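Local coordinates for protein glycine betaine/carnitine/choline ABC transporter (Staphylococcus aureus subsp. aureus Mu50, PDB 3O66) that probably serves as the substrate-binding component of an ABC importer, capturing glycine betaine, carnitine, choline or a related quaternary amine for uptake, at residues S25-L30 with N242-K247; G38-T43 with H234-T239; S21-H26 with R255-A260. One frame throughout, in Å; residues are numbered along the deposited sequence.

Contact 1. Residues S25-L30 with N242-K247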
# COMPACT_ATOMS: atom_id res chain seq x y z
N SER A 25 -4.07 8.01 7.34
CA SER A 25 -3.64 9.17 8.17
C SER A 25 -4.76 9.77 9.00
O SER A 25 -4.58 10.12 10.17
CB SER A 25 -2.97 10.23 7.30
OG SER A 25 -1.87 9.65 6.63
N HIS A 26 -5.95 9.87 8.41
CA HIS A 26 -7.08 10.39 9.16
C HIS A 26 -7.53 9.39 10.19
O HIS A 26 -8.04 9.80 11.24
CB HIS A 26 -8.26 10.75 8.25
CG HIS A 26 -8.13 12.10 7.63
ND1 HIS A 26 -8.21 13.26 8.37
CD2 HIS A 26 -7.87 12.47 6.36
CE1 HIS A 26 -8.03 14.30 7.57
NE2 HIS A 26 -7.82 13.84 6.35
N MSE A 27 -7.33 8.11 9.91
CA MSE A 27 -7.74 7.06 10.84
C MSE A 27 -6.86 7.13 12.08
O MSE A 27 -7.39 7.10 13.20
CB MSE A 27 -7.67 5.69 10.15
CG MSE A 27 -8.31 4.57 10.87
SE MSE A 27 -7.97 2.91 9.85
CE MSE A 27 -9.06 3.19 8.25
N LEU A 28 -5.55 7.33 11.90
CA LEU A 28 -4.64 7.52 13.04
C LEU A 28 -5.00 8.78 13.80
O LEU A 28 -5.01 8.78 15.03
CB LEU A 28 -3.17 7.59 12.59
CG LEU A 28 -2.56 6.26 12.13
CD1 LEU A 28 -1.19 6.53 11.50
CD2 LEU A 28 -2.43 5.27 13.29
N ARG A 29 -5.34 9.85 13.08
CA ARG A 29 -5.65 11.13 13.74
C ARG A 29 -6.87 10.95 14.65
O ARG A 29 -6.88 11.39 15.83
CB ARG A 29 -5.91 12.25 12.70
CG ARG A 29 -6.47 13.53 13.32
CD ARG A 29 -6.80 14.56 12.23
NE ARG A 29 -7.93 14.15 11.37
CZ ARG A 29 -9.21 14.35 11.66
NH1 ARG A 29 -9.56 14.97 12.78
NH2 ARG A 29 -10.14 13.95 10.80
N LEU A 30 -7.92 10.32 14.10
CA LEU A 30 -9.15 10.12 14.84
C LEU A 30 -8.99 9.14 15.98
O LEU A 30 -9.60 9.30 17.04
CB LEU A 30 -10.32 9.74 13.90
CG LEU A 30 -10.79 10.82 12.92
CD1 LEU A 30 -11.55 10.16 11.75
CD2 LEU A 30 -11.67 11.94 13.58
N ASN A 242 -0.66 0.49 17.42
CA ASN A 242 -0.76 -0.97 17.32
C ASN A 242 -2.18 -1.52 17.29
O ASN A 242 -2.37 -2.65 16.89
CB ASN A 242 0.05 -1.65 18.43
CG ASN A 242 1.52 -1.86 18.04
OD1 ASN A 242 2.42 -1.61 18.85
ND2 ASN A 242 1.77 -2.30 16.80
N LYS A 243 -3.17 -0.72 17.67
CA LYS A 243 -4.55 -1.18 17.56
C LYS A 243 -4.90 -1.48 16.10
O LYS A 243 -5.77 -2.30 15.85
CB LYS A 243 -5.51 -0.11 18.06
CG LYS A 243 -5.76 -0.03 19.55
CD LYS A 243 -6.75 1.16 19.71
CE LYS A 243 -7.67 0.95 20.86
NZ LYS A 243 -8.74 1.97 20.92
N LEU A 244 -4.24 -0.80 15.15
CA LEU A 244 -4.56 -0.98 13.74
C LEU A 244 -3.77 -2.11 13.08
O LEU A 244 -4.04 -2.44 11.93
CB LEU A 244 -4.36 0.33 12.96
CG LEU A 244 -5.33 1.48 13.38
CD1 LEU A 244 -5.10 2.73 12.52
CD2 LEU A 244 -6.76 1.06 13.24
N THR A 245 -2.81 -2.70 13.79
CA THR A 245 -1.97 -3.76 13.22
C THR A 245 -2.82 -4.99 12.83
O THR A 245 -3.52 -5.54 13.68
CB THR A 245 -0.87 -4.15 14.23
OG1 THR A 245 0.02 -3.04 14.41
CG2 THR A 245 -0.08 -5.39 13.76
N GLY A 246 -2.73 -5.42 11.56
CA GLY A 246 -3.55 -6.52 11.04
C GLY A 246 -5.01 -6.22 10.72
O GLY A 246 -5.72 -7.08 10.20
N LYS A 247 -5.49 -5.01 11.02
CA LYS A 247 -6.93 -4.70 10.87
C LYS A 247 -7.46 -4.31 9.48
O LYS A 247 -8.69 -4.09 9.28
CB LYS A 247 -7.39 -3.68 11.92
CG LYS A 247 -6.91 -3.94 13.35
CD LYS A 247 -7.52 -5.20 14.03
CE LYS A 247 -6.64 -5.67 15.21
NZ LYS A 247 -6.76 -4.72 16.40
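Leu28 and Leu244 mark the closest backbone approach, 8.5 Å between their CA atoms, where helix 19-35 passes a loop folded into two successive beta turns, type I from Asn242 to Thr245 and type II from Leu244 to Lys247. Leu244 belongs to both turns and aims its side chain at the helix. Its CD1 reaches between two neighbouring helical side chains, lying 3.8 Å from CD2 of Leu28 and 3.9 Å from the selenium of selenomethionine Met27, while its CD2 stands 4.0 Å from the same selenium. Met27 sends CG anti to the backbone N (chi1 -168°), runs on extended through chi2, and bends only at chi3, so that SE is presented to both methyls of Leu244. Leu28 comes at a slant and offers just one branch. The three apolar side chains are buried, and Phe281 near the C terminus, Phe274 and Leu275 of helix 267-277, and Ile13 of strand 12-16 enlarge the same core. Polar groups hold the loop in shape from outside this core. Asn242 ND2 donates to Thr245 OG1 in the plane of its amide (3.1 Å), and Lys247 NZ folds back onto the carbonyl O of Lys243 at 2.7 Å. Gly246, with positive phi, occupies the third position of the type II turn. Lys243 NZ forms salt bridges with Asp35 and Asp282. The arrangement is ordinary hydrophobic-core packing of a periplasmic-binding-protein lobe, in which a double turn between two late helices is seated on the first helix of the chain.

Contact 2. Residues G38-T43 with H234-T239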
# COMPACT_ATOMS: atom_id res chain seq x y z
N GLY A 38 -9.27 13.52 23.38
CA GLY A 38 -9.05 14.89 22.90
C GLY A 38 -7.81 15.61 23.45
O GLY A 38 -7.53 16.74 23.07
N LYS A 39 -7.06 14.96 24.33
CA LYS A 39 -5.81 15.54 24.84
C LYS A 39 -4.75 15.71 23.75
O LYS A 39 -4.01 16.70 23.73
CB LYS A 39 -5.27 14.69 25.97
CG LYS A 39 -6.06 14.83 27.25
CD LYS A 39 -5.82 13.66 28.19
CE LYS A 39 -6.34 13.97 29.58
NZ LYS A 39 -5.87 12.92 30.52
N ILE A 40 -4.68 14.76 22.82
CA ILE A 40 -3.84 14.93 21.65
C ILE A 40 -4.73 15.01 20.41
O ILE A 40 -5.52 14.10 20.15
CB ILE A 40 -2.79 13.80 21.55
CG1 ILE A 40 -1.94 13.77 22.84
CG2 ILE A 40 -1.93 13.96 20.26
CD1 ILE A 40 -0.92 12.63 22.92
N LYS A 41 -4.58 16.09 19.65
CA LYS A 41 -5.34 16.35 18.43
C LYS A 41 -4.35 16.46 17.29
O LYS A 41 -3.84 17.55 16.99
CB LYS A 41 -6.18 17.63 18.56
CG LYS A 41 -7.37 17.52 19.49
CD LYS A 41 -8.13 18.85 19.60
CE LYS A 41 -9.17 18.81 20.73
NZ LYS A 41 -8.69 19.44 22.02
N PRO A 42 -4.07 15.33 16.63
CA PRO A 42 -3.03 15.39 15.61
C PRO A 42 -3.49 16.18 14.37
O PRO A 42 -4.70 16.28 14.12
CB PRO A 42 -2.84 13.92 15.23
CG PRO A 42 -3.34 13.16 16.43
CD PRO A 42 -4.54 13.95 16.84
N THR A 43 -2.54 16.73 13.62
CA THR A 43 -2.87 17.33 12.33
C THR A 43 -2.06 16.64 11.24
O THR A 43 -1.10 15.96 11.53
CB THR A 43 -2.62 18.86 12.31
OG1 THR A 43 -1.23 19.11 12.48
CG2 THR A 43 -3.42 19.53 13.44
N HIS A 234 5.19 10.08 24.65
CA HIS A 234 3.83 9.58 24.87
C HIS A 234 3.74 8.07 24.61
O HIS A 234 3.24 7.67 23.54
CB HIS A 234 2.84 10.30 23.94
CG HIS A 234 2.83 11.78 24.11
ND1 HIS A 234 2.20 12.39 25.17
CD2 HIS A 234 3.36 12.77 23.36
CE1 HIS A 234 2.36 13.70 25.07
NE2 HIS A 234 3.06 13.96 23.98
N PRO A 235 4.21 7.24 25.56
CA PRO A 235 4.21 5.78 25.37
C PRO A 235 2.88 5.18 24.94
O PRO A 235 2.87 4.16 24.26
CB PRO A 235 4.58 5.24 26.76
CG PRO A 235 5.35 6.35 27.40
CD PRO A 235 4.75 7.63 26.88
N GLU A 236 1.78 5.85 25.32
CA GLU A 236 0.41 5.38 25.02
C GLU A 236 0.11 5.32 23.53
O GLU A 236 -0.76 4.56 23.09
CB GLU A 236 -0.63 6.25 25.76
CG GLU A 236 -0.67 7.76 25.40
CD GLU A 236 0.35 8.64 26.15
OE1 GLU A 236 1.33 8.12 26.73
OE2 GLU A 236 0.16 9.87 26.14
N LEU A 237 0.83 6.14 22.76
CA LEU A 237 0.59 6.22 21.33
C LEU A 237 1.03 4.95 20.64
O LEU A 237 0.48 4.61 19.60
CB LEU A 237 1.27 7.43 20.70
CG LEU A 237 0.77 8.80 21.14
CD1 LEU A 237 1.58 9.88 20.42
CD2 LEU A 237 -0.74 8.96 20.87
N LYS A 238 2.03 4.26 21.19
CA LYS A 238 2.47 3.01 20.58
C LYS A 238 1.36 1.96 20.68
O LYS A 238 1.11 1.21 19.73
CB LYS A 238 3.73 2.51 21.27
CG LYS A 238 4.35 1.27 20.65
CD LYS A 238 5.72 1.04 21.35
CE LYS A 238 6.27 -0.35 21.16
NZ LYS A 238 6.44 -0.64 19.71
N THR A 239 0.68 1.94 21.82
CA THR A 239 -0.49 1.07 22.02
C THR A 239 -1.62 1.45 21.07
O THR A 239 -2.24 0.58 20.45
CB THR A 239 -0.98 1.17 23.47
OG1 THR A 239 0.06 0.73 24.34
CG2 THR A 239 -2.20 0.31 23.69
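Ile40, in the loop between helix 19-35 and strand 43-48, reaches across to His234 and to the first turn of helix 236-242; its CA lies 9.8 Å from that of Leu237, so the gap is bridged by side chains. From CB, which faces the helix, the chain divides. The CG2 branch is anti to the backbone N and makes no close approach to 234-239. CG1 takes the position anti to the carbonyl carbon (chi1 -57°), and with chi2 extended at 176° it carries CD1 straight outward as the leading atom. That methyl makes the whole of the contact. Ile40 CD1 sits over one face of the His234 imidazole, 4.0 Å from the ring centroid and 13° off the ring normal, a CH-pi contact slightly displaced toward the rim, 3.9 Å from His234 ND1. The same CD1 lies 4.2 Å from CD2 of Leu237, so the methyl meets an aromatic face on one flank and an aliphatic branch roughly at right angles to it. His234 and Ile40 approach from opposite directions. In the modelled conformer of Glu236 a weak, doubtful bond runs from His234 ND1 to Glu236 OE2 at 3.4 Å, an oxygen whose stronger partner is the backbone N of Thr7. Ile32 of helix 19-35 touches both Ile40 and Leu237, and Val11 also lies against Ile40, adding to an apolar cluster. On the far side of the loop, Lys41 NZ returns to Gly38 O at 3.1 Å. The backbone of Thr43 then joins the sheet through Val11 and Ile13. The loop is thus the link between helix and strand in a beta-alpha-beta unit of an alpha/beta lobe, and its isoleucine packs on the helix 228-233 to helix 236-242 junction.

Contact 3. Residues S21-H26 with R255-A260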
# COMPACT_ATOMS: atom_id res chain seq x y z
N SER A 21 -3.32 6.86 1.57
CA SER A 21 -2.57 7.54 2.62
C SER A 21 -3.47 8.47 3.45
O SER A 21 -3.36 8.54 4.69
CB SER A 21 -1.40 8.31 2.03
OG SER A 21 -0.79 9.10 3.03
N GLN A 22 -4.38 9.17 2.77
CA GLN A 22 -5.26 10.10 3.48
C GLN A 22 -6.24 9.37 4.41
O GLN A 22 -6.45 9.80 5.55
CB GLN A 22 -5.95 11.07 2.53
CG GLN A 22 -4.92 11.92 1.76
CD GLN A 22 -5.53 12.72 0.66
OE1 GLN A 22 -6.51 12.31 0.03
NE2 GLN A 22 -4.95 13.89 0.39
N ILE A 23 -6.82 8.29 3.93
CA ILE A 23 -7.69 7.43 4.76
C ILE A 23 -6.99 6.97 6.05
O ILE A 23 -7.48 7.22 7.17
CB ILE A 23 -8.29 6.24 3.95
CG1 ILE A 23 -9.24 6.75 2.86
CG2 ILE A 23 -9.05 5.16 4.91
CD1 ILE A 23 -9.52 5.71 1.74
N ILE A 24 -5.84 6.31 5.89
CA ILE A 24 -5.10 5.79 7.06
C ILE A 24 -4.52 6.90 7.94
O ILE A 24 -4.49 6.77 9.16
CB ILE A 24 -4.01 4.84 6.62
CG1 ILE A 24 -4.59 3.74 5.73
CG2 ILE A 24 -3.28 4.25 7.83
CD1 ILE A 24 -3.52 2.99 4.97
N SER A 25 -4.07 8.01 7.34
CA SER A 25 -3.64 9.17 8.17
C SER A 25 -4.76 9.77 9.00
O SER A 25 -4.58 10.12 10.17
CB SER A 25 -2.97 10.23 7.30
OG SER A 25 -1.87 9.65 6.63
N HIS A 26 -5.95 9.87 8.41
CA HIS A 26 -7.08 10.39 9.16
C HIS A 26 -7.53 9.39 10.19
O HIS A 26 -8.04 9.80 11.24
CB HIS A 26 -8.26 10.75 8.25
CG HIS A 26 -8.13 12.10 7.63
ND1 HIS A 26 -8.21 13.26 8.37
CD2 HIS A 26 -7.87 12.47 6.36
CE1 HIS A 26 -8.03 14.30 7.57
NE2 HIS A 26 -7.82 13.84 6.35
N ARG A 255 -11.68 -1.90 -0.72
CA ARG A 255 -13.01 -1.38 -0.40
C ARG A 255 -12.98 0.05 0.14
O ARG A 255 -13.83 0.87 -0.22
CB ARG A 255 -13.79 -2.28 0.59
CG ARG A 255 -14.41 -3.54 -0.06
CD ARG A 255 -15.25 -4.36 0.96
NE ARG A 255 -14.38 -5.04 1.92
CZ ARG A 255 -13.78 -6.22 1.71
NH1 ARG A 255 -13.01 -6.73 2.65
NH2 ARG A 255 -13.93 -6.87 0.55
N LEU A 256 -12.04 0.33 1.03
CA LEU A 256 -11.93 1.67 1.60
C LEU A 256 -11.54 2.65 0.52
O LEU A 256 -12.11 3.74 0.42
CB LEU A 256 -10.90 1.69 2.75
CG LEU A 256 -11.34 0.91 3.99
CD1 LEU A 256 -10.15 0.79 4.95
CD2 LEU A 256 -12.59 1.54 4.67
N ASN A 257 -10.57 2.28 -0.31
CA ASN A 257 -10.19 3.18 -1.42
C ASN A 257 -11.38 3.47 -2.34
O ASN A 257 -11.53 4.58 -2.85
CB ASN A 257 -9.04 2.61 -2.23
CG ASN A 257 -7.70 2.89 -1.59
OD1 ASN A 257 -7.51 3.96 -0.96
ND2 ASN A 257 -6.78 1.95 -1.72
N TYR A 258 -12.23 2.46 -2.55
CA TYR A 258 -13.40 2.61 -3.42
C TYR A 258 -14.34 3.67 -2.84
O TYR A 258 -14.94 4.48 -3.58
CB TYR A 258 -14.10 1.26 -3.59
CG TYR A 258 -15.40 1.26 -4.38
CD1 TYR A 258 -15.54 1.99 -5.55
CD2 TYR A 258 -16.48 0.46 -3.96
CE1 TYR A 258 -16.74 1.97 -6.29
CE2 TYR A 258 -17.66 0.43 -4.68
CZ TYR A 258 -17.79 1.18 -5.84
OH TYR A 258 -18.97 1.13 -6.53
N GLU A 259 -14.48 3.64 -1.51
CA GLU A 259 -15.36 4.57 -0.81
C GLU A 259 -14.92 6.01 -1.10
O GLU A 259 -15.75 6.90 -1.25
CB GLU A 259 -15.31 4.32 0.71
CG GLU A 259 -15.94 3.00 1.18
CD GLU A 259 -17.43 2.94 0.97
OE1 GLU A 259 -18.17 3.78 1.55
OE2 GLU A 259 -17.88 2.04 0.23
N ALA A 260 -13.61 6.25 -1.13
CA ALA A 260 -13.10 7.61 -1.42
C ALA A 260 -13.04 7.96 -2.92
O ALA A 260 -13.50 9.02 -3.32
CB ALA A 260 -11.76 7.84 -0.75
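With CG1 anti to the carbonyl carbon (chi1 -66°) and chi2 extended, Ile23 projects CD1 from helix 19-35 directly at helix 250-261, while Asn257 (chi1 -82°) swings its amide round until OD1 comes near the same methyl. The two short helical segments cross almost at right angles, 103° between their directions, with axes 10.4 Å apart at closest approach. A single side chain therefore spans most of the gap. Ile23 CD1 rests 3.5 Å from the carbonyl O of Leu256, 3.8 Å from Asn257 OD1 and 4.0 Å from CB of Ala260, with CB of Leu256 a looser neighbour. It thus meets one turn of the opposite helix, where the small Ala260 lets the methyl come close to the backbone. The Leu256 side chain also touches Ile248 and Val270, extending the apolar layer. Behind Ile23, the hydroxyl of Ser25 returns to Ser21 O at 2.7 Å, approaching from above the carbonyl plane, and the amide N of Ser25 reaches that oxygen from the opposite face. The polar end of Asn257 is secured elsewhere: ND2 donates to the backbone O of Thr198 and to Glu20 OE1, which fixes the rotation of the amide. An acetate ion, probably from the crystallisation liquor, lies about 3 Å from the Asn257 side chain at nearest atoms. The chemistry implies a junction joined by dispersion and shape, with a methyl lying beside two oxygens it cannot bond strongly, while the buried amide of Asn257 gains its directional bonds from Glu20 and Thr198.

Starting at the N terminus, the chain enters helix 19-35, whose first half supplies contact 3 and whose middle supplies contact 1; Ser25 and His26 belong to both segments. The loop at 38-43 follows and opens contact 2. After the long excursion through both sheets, the chain returns at 234-239 and closes contact 2 first, then contact 1 at 242-247. Contact 2 lies within the spans of both others, while contacts 1 and 3 set out from the same stretch of helix 19-35; contact 3 closes last, at 255-260. Arg29 CD meets Pro42 O at 3.3 Å between contacts 1 and 2, and Met27 CE packs near Leu256 CD1 between contacts 1 and 3. Together they tie helix 236-242, the turn after it and helix 250-261 to helix 19-35 and the loop that follows.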